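Local structure of Cd1 (Flavonifractor plautii, 7D39) at residues A[75-86]-A[132-142]. The protein probably works as an FMN-dependent ene-reductase that starts the breakdown of flavones and flavonols in a gut bacterium. Numbering follows the deposited sequence.
Sequences DKMLDADGIVFS and RILKDKVISFM
Residues 82-86 and 138-142 run as parallel neighbours, their axes 12° apart, and four backbone hydrogen bonds alternate from Ile83 N to Val138 O through to Phe85 O, which accepts from Met142 N at 3.0 Å. On one face, Ile83 CG2 meets Ile139 CD1 at 3.9 Å, and Phe85 CB lies 3.6 Å from Phe141 CD1; on the other, Met142 CE reaches Val84 CG1. Before the strands, Arg132 bridges to two aspartates of segment 75-86: NH1 donates to Asp79 OD1 at 2.6 Å, coming from above that carboxylate, whereas NH2, also paired with Asp130, meets the anti side of Asp75 OD1 at 3.3 Å. Leu78 CB sits over one guanidinium face, toward its rim. With an alanine at Arg132, Asp75 and Asp79 would probably lose their bridging cation and Leu78 CB the group packed over it. Lys137, bent at chi3 and chi4 (-53° and -55°), curls its NZ onto Ala80 O at 2.7 Å, nearly in line with the carbonyl, while Lys135 NZ donates to Leu78 O at 3.3 Å. Both ammonium groups thus bond to carbonyls leading into strand 82-88. In this flavodoxin-like parallel sheet, that strand lies between 2-7 and 138-144; helix 184-202 packs over Val84 and Val138, and the Ser86 side chain, its OG bonded to Asn15, lies about 7 Å from bound FMN.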
loop_
_atom_site.group_PDB
_atom_site.type_symbol
_atom_site.label_atom_id
_atom_site.label_comp_id
_atom_site.label_asym_id
_atom_site.label_seq_id
_atom_site.Cartn_x
_atom_site.Cartn_y
_atom_site.Cartn_z
ATOM N N ASP A 75 7.894 9.479 9.457
ATOM C CA ASP A 75 8.393 10.839 9.273
ATOM C C ASP A 75 9.269 10.928 8.033
ATOM O O ASP A 75 9.177 11.892 7.268
ATOM C CB ASP A 75 9.185 11.320 10.496
ATOM C CG ASP A 75 8.327 11.507 11.729
ATOM O OD1 ASP A 75 7.244 12.127 11.641
ATOM O OD2 ASP A 75 8.746 11.040 12.809
ATOM N N LYS A 76 10.133 9.934 7.821
ATOM C CA LYS A 76 11.011 9.973 6.653
ATOM C C LYS A 76 10.203 9.900 5.370
ATOM O O LYS A 76 10.477 10.629 4.412
ATOM C CB LYS A 76 12.029 8.828 6.690
ATOM C CG LYS A 76 12.935 8.761 7.921
ATOM C CD LYS A 76 13.834 9.977 8.065
ATOM C CE LYS A 76 14.744 10.141 6.884
ATOM N NZ LYS A 76 15.809 11.135 7.186
HETATM N N MSE A 77 9.209 9.024 5.328
HETATM C CA MSE A 77 8.413 8.898 4.126
HETATM C C MSE A 77 7.644 10.188 3.853
HETATM O O MSE A 77 7.491 10.580 2.705
HETATM C CB MSE A 77 7.466 7.719 4.237
HETATM C CG MSE A 77 8.191 6.403 4.358
HETATM SE SE MSE A 77 7.003 4.901 4.798
HETATM C CE MSE A 77 6.464 4.368 2.986
ATOM N N LEU A 78 7.191 10.861 4.915
ATOM C CA LEU A 78 6.425 12.094 4.739
ATOM C C LEU A 78 7.297 13.236 4.237
ATOM O O LEU A 78 6.798 14.134 3.555
ATOM C CB LEU A 78 5.742 12.491 6.055
ATOM C CG LEU A 78 4.524 11.678 6.522
ATOM C CD1 LEU A 78 4.142 12.044 7.941
ATOM C CD2 LEU A 78 3.341 11.904 5.591
ATOM N N ASP A 79 8.585 13.233 4.573
ATOM C CA ASP A 79 9.491 14.264 4.088
ATOM C C ASP A 79 9.907 14.063 2.640
ATOM O O ASP A 79 10.499 14.976 2.061
ATOM C CB ASP A 79 10.755 14.330 4.948
ATOM C CG ASP A 79 10.555 15.097 6.245
ATOM O OD1 ASP A 79 9.581 15.880 6.352
ATOM O OD2 ASP A 79 11.393 14.914 7.160
ATOM N N ALA A 80 9.640 12.902 2.054
ATOM C CA ALA A 80 10.052 12.609 0.686
ATOM C C ALA A 80 8.983 13.050 -0.303
ATOM O O ALA A 80 7.785 12.954 -0.033
ATOM C CB ALA A 80 10.325 11.114 0.508
ATOM N N ASP A 81 9.425 13.541 -1.461
ATOM C CA ASP A 81 8.474 13.874 -2.512
ATOM C C ASP A 81 8.076 12.644 -3.313
ATOM O O ASP A 81 6.975 12.602 -3.872
ATOM C CB ASP A 81 9.060 14.947 -3.435
ATOM C CG ASP A 81 9.520 16.190 -2.675
ATOM O OD1 ASP A 81 8.674 16.894 -2.064
ATOM O OD2 ASP A 81 10.734 16.474 -2.693
ATOM N N GLY A 82 8.949 11.640 -3.363
ATOM C CA GLY A 82 8.678 10.400 -4.062
ATOM C C GLY A 82 9.439 9.286 -3.376
ATOM O O GLY A 82 10.451 9.519 -2.709
ATOM N N ILE A 83 8.921 8.066 -3.528
ATOM C CA ILE A 83 9.409 6.899 -2.799
ATOM C C ILE A 83 9.513 5.715 -3.746
ATOM O O ILE A 83 8.601 5.456 -4.540
ATOM C CB ILE A 83 8.496 6.520 -1.618
ATOM C CG1 ILE A 83 8.333 7.671 -0.646
ATOM C CG2 ILE A 83 9.012 5.298 -0.903
ATOM C CD1 ILE A 83 7.418 7.324 0.493
ATOM N N VAL A 84 10.606 4.971 -3.610
ATOM C CA VAL A 84 10.836 3.714 -4.311
ATOM C C VAL A 84 11.024 2.644 -3.246
ATOM O O VAL A 84 11.909 2.755 -2.390
ATOM C CB VAL A 84 12.059 3.795 -5.245
ATOM C CG1 VAL A 84 12.172 2.557 -6.094
ATOM C CG2 VAL A 84 11.926 4.980 -6.128
ATOM N N PHE A 85 10.192 1.632 -3.268
ATOM C CA PHE A 85 10.136 0.605 -2.282
ATOM C C PHE A 85 10.372 -0.740 -2.933
ATOM O O PHE A 85 9.583 -1.177 -3.726
ATOM C CB PHE A 85 8.758 0.640 -1.640
ATOM C CG PHE A 85 8.687 0.037 -0.287
ATOM C CD1 PHE A 85 7.938 0.621 0.689
ATOM C CD2 PHE A 85 9.351 -1.111 0.002
ATOM C CE1 PHE A 85 7.865 0.075 1.923
ATOM C CE2 PHE A 85 9.271 -1.667 1.231
ATOM C CZ PHE A 85 8.536 -1.082 2.192
ATOM N N SER A 86 11.459 -1.385 -2.588
ATOM C CA SER A 86 11.766 -2.712 -3.061
ATOM C C SER A 86 11.535 -3.799 -2.025
ATOM O O SER A 86 12.091 -3.757 -0.995
ATOM C CB SER A 86 13.181 -2.760 -3.592
ATOM O OG SER A 86 13.445 -3.892 -4.328
ATOM N N ARG A 132 2.151 17.825 6.334
ATOM C CA ARG A 132 2.778 16.839 5.462
ATOM C C ARG A 132 1.844 15.680 5.159
ATOM O O ARG A 132 1.873 15.133 4.053
ATOM C CB ARG A 132 4.063 16.327 6.106
ATOM C CG ARG A 132 5.161 17.359 6.182
ATOM C CD ARG A 132 6.388 16.744 6.787
ATOM N NE ARG A 132 6.052 16.100 8.051
ATOM C CZ ARG A 132 6.829 15.222 8.669
ATOM N NH1 ARG A 132 7.997 14.867 8.138
ATOM N NH2 ARG A 132 6.433 14.693 9.814
ATOM N N ILE A 133 0.983 15.320 6.114
ATOM C CA ILE A 133 0.198 14.092 6.004
ATOM C C ILE A 133 -0.717 14.117 4.788
ATOM O O ILE A 133 -0.953 13.080 4.159
ATOM C CB ILE A 133 -0.603 13.860 7.294
ATOM C CG1 ILE A 133 0.335 13.395 8.404
ATOM C CG2 ILE A 133 -1.693 12.842 7.053
ATOM C CD1 ILE A 133 -0.271 13.516 9.774
ATOM N N LEU A 134 -1.275 15.281 4.454
ATOM C CA LEU A 134 -2.180 15.389 3.317
ATOM C C LEU A 134 -1.480 15.770 2.018
ATOM O O LEU A 134 -2.129 15.806 0.971
ATOM C CB LEU A 134 -3.271 16.407 3.617
ATOM C CG LEU A 134 -4.254 15.900 4.661
ATOM C CD1 LEU A 134 -5.341 16.934 4.935
ATOM C CD2 LEU A 134 -4.851 14.595 4.173
ATOM N N LYS A 135 -0.180 16.050 2.061
ATOM C CA LYS A 135 0.588 16.358 0.860
ATOM C C LYS A 135 0.501 15.221 -0.154
ATOM O O LYS A 135 0.646 14.048 0.191
ATOM C CB LYS A 135 2.048 16.599 1.253
ATOM C CG LYS A 135 2.711 17.788 0.603
ATOM C CD LYS A 135 4.215 17.538 0.414
ATOM C CE LYS A 135 4.898 17.092 1.712
ATOM N NZ LYS A 135 6.316 16.645 1.512
ATOM N N ASP A 136 0.260 15.567 -1.416
ATOM C CA ASP A 136 0.313 14.564 -2.472
ATOM C C ASP A 136 1.713 13.966 -2.558
ATOM O O ASP A 136 2.703 14.607 -2.207
ATOM C CB ASP A 136 -0.071 15.184 -3.814
ATOM C CG ASP A 136 -1.571 15.350 -3.970
ATOM O OD1 ASP A 136 -2.331 14.509 -3.442
ATOM O OD2 ASP A 136 -1.992 16.318 -4.631
ATOM N N LYS A 137 1.794 12.721 -3.030
ATOM C CA LYS A 137 3.065 12.000 -3.067
ATOM C C LYS A 137 3.008 10.926 -4.147
ATOM O O LYS A 137 1.940 10.372 -4.431
ATOM C CB LYS A 137 3.408 11.357 -1.703
ATOM C CG LYS A 137 4.892 10.982 -1.556
ATOM C CD LYS A 137 5.211 10.360 -0.204
ATOM C CE LYS A 137 4.729 11.221 0.956
ATOM N NZ LYS A 137 5.265 12.616 0.899
ATOM N N VAL A 138 4.172 10.635 -4.747
ATOM C CA VAL A 138 4.305 9.552 -5.721
ATOM C C VAL A 138 5.152 8.441 -5.119
ATOM O O VAL A 138 6.048 8.691 -4.304
ATOM C CB VAL A 138 4.922 10.020 -7.060
ATOM C CG1 VAL A 138 3.966 10.949 -7.821
ATOM C CG2 VAL A 138 6.255 10.695 -6.819
ATOM N N ILE A 139 4.868 7.206 -5.535
ATOM C CA ILE A 139 5.533 6.020 -5.011
ATOM C C ILE A 139 5.598 4.974 -6.115
ATOM O O ILE A 139 4.678 4.848 -6.927
ATOM C CB ILE A 139 4.813 5.462 -3.760
ATOM C CG1 ILE A 139 5.591 4.283 -3.157
ATOM C CG2 ILE A 139 3.364 5.060 -4.104
ATOM C CD1 ILE A 139 5.349 4.069 -1.660
ATOM N N SER A 140 6.697 4.230 -6.143
ATOM C CA SER A 140 6.860 3.101 -7.040
ATOM C C SER A 140 7.355 1.903 -6.249
ATOM O O SER A 140 8.040 2.045 -5.229
ATOM C CB SER A 140 7.824 3.425 -8.177
ATOM O OG SER A 140 7.195 4.285 -9.126
ATOM N N PHE A 141 7.001 0.717 -6.733
ATOM C CA PHE A 141 7.310 -0.528 -6.055
ATOM C C PHE A 141 8.040 -1.470 -6.993
ATOM O O PHE A 141 7.791 -1.492 -8.199
ATOM C CB PHE A 141 6.038 -1.213 -5.560
ATOM C CG PHE A 141 5.252 -0.391 -4.578
ATOM C CD1 PHE A 141 5.650 -0.310 -3.258
ATOM C CD2 PHE A 141 4.111 0.277 -4.973
ATOM C CE1 PHE A 141 4.922 0.431 -2.349
ATOM C CE2 PHE A 141 3.361 1.012 -4.055
ATOM C CZ PHE A 141 3.779 1.095 -2.757
HETATM N N MSE A 142 8.922 -2.264 -6.418
HETATM C CA MSE A 142 9.533 -3.366 -7.136
HETATM C C MSE A 142 9.419 -4.567 -6.222
HETATM O O MSE A 142 9.754 -4.469 -5.053
HETATM C CB MSE A 142 10.986 -3.062 -7.477
HETATM C CG MSE A 142 11.182 -1.793 -8.290
HETATM SE SE MSE A 142 13.076 -1.528 -8.798
HETATM C CE MSE A 142 13.733 -0.854 -7.088
#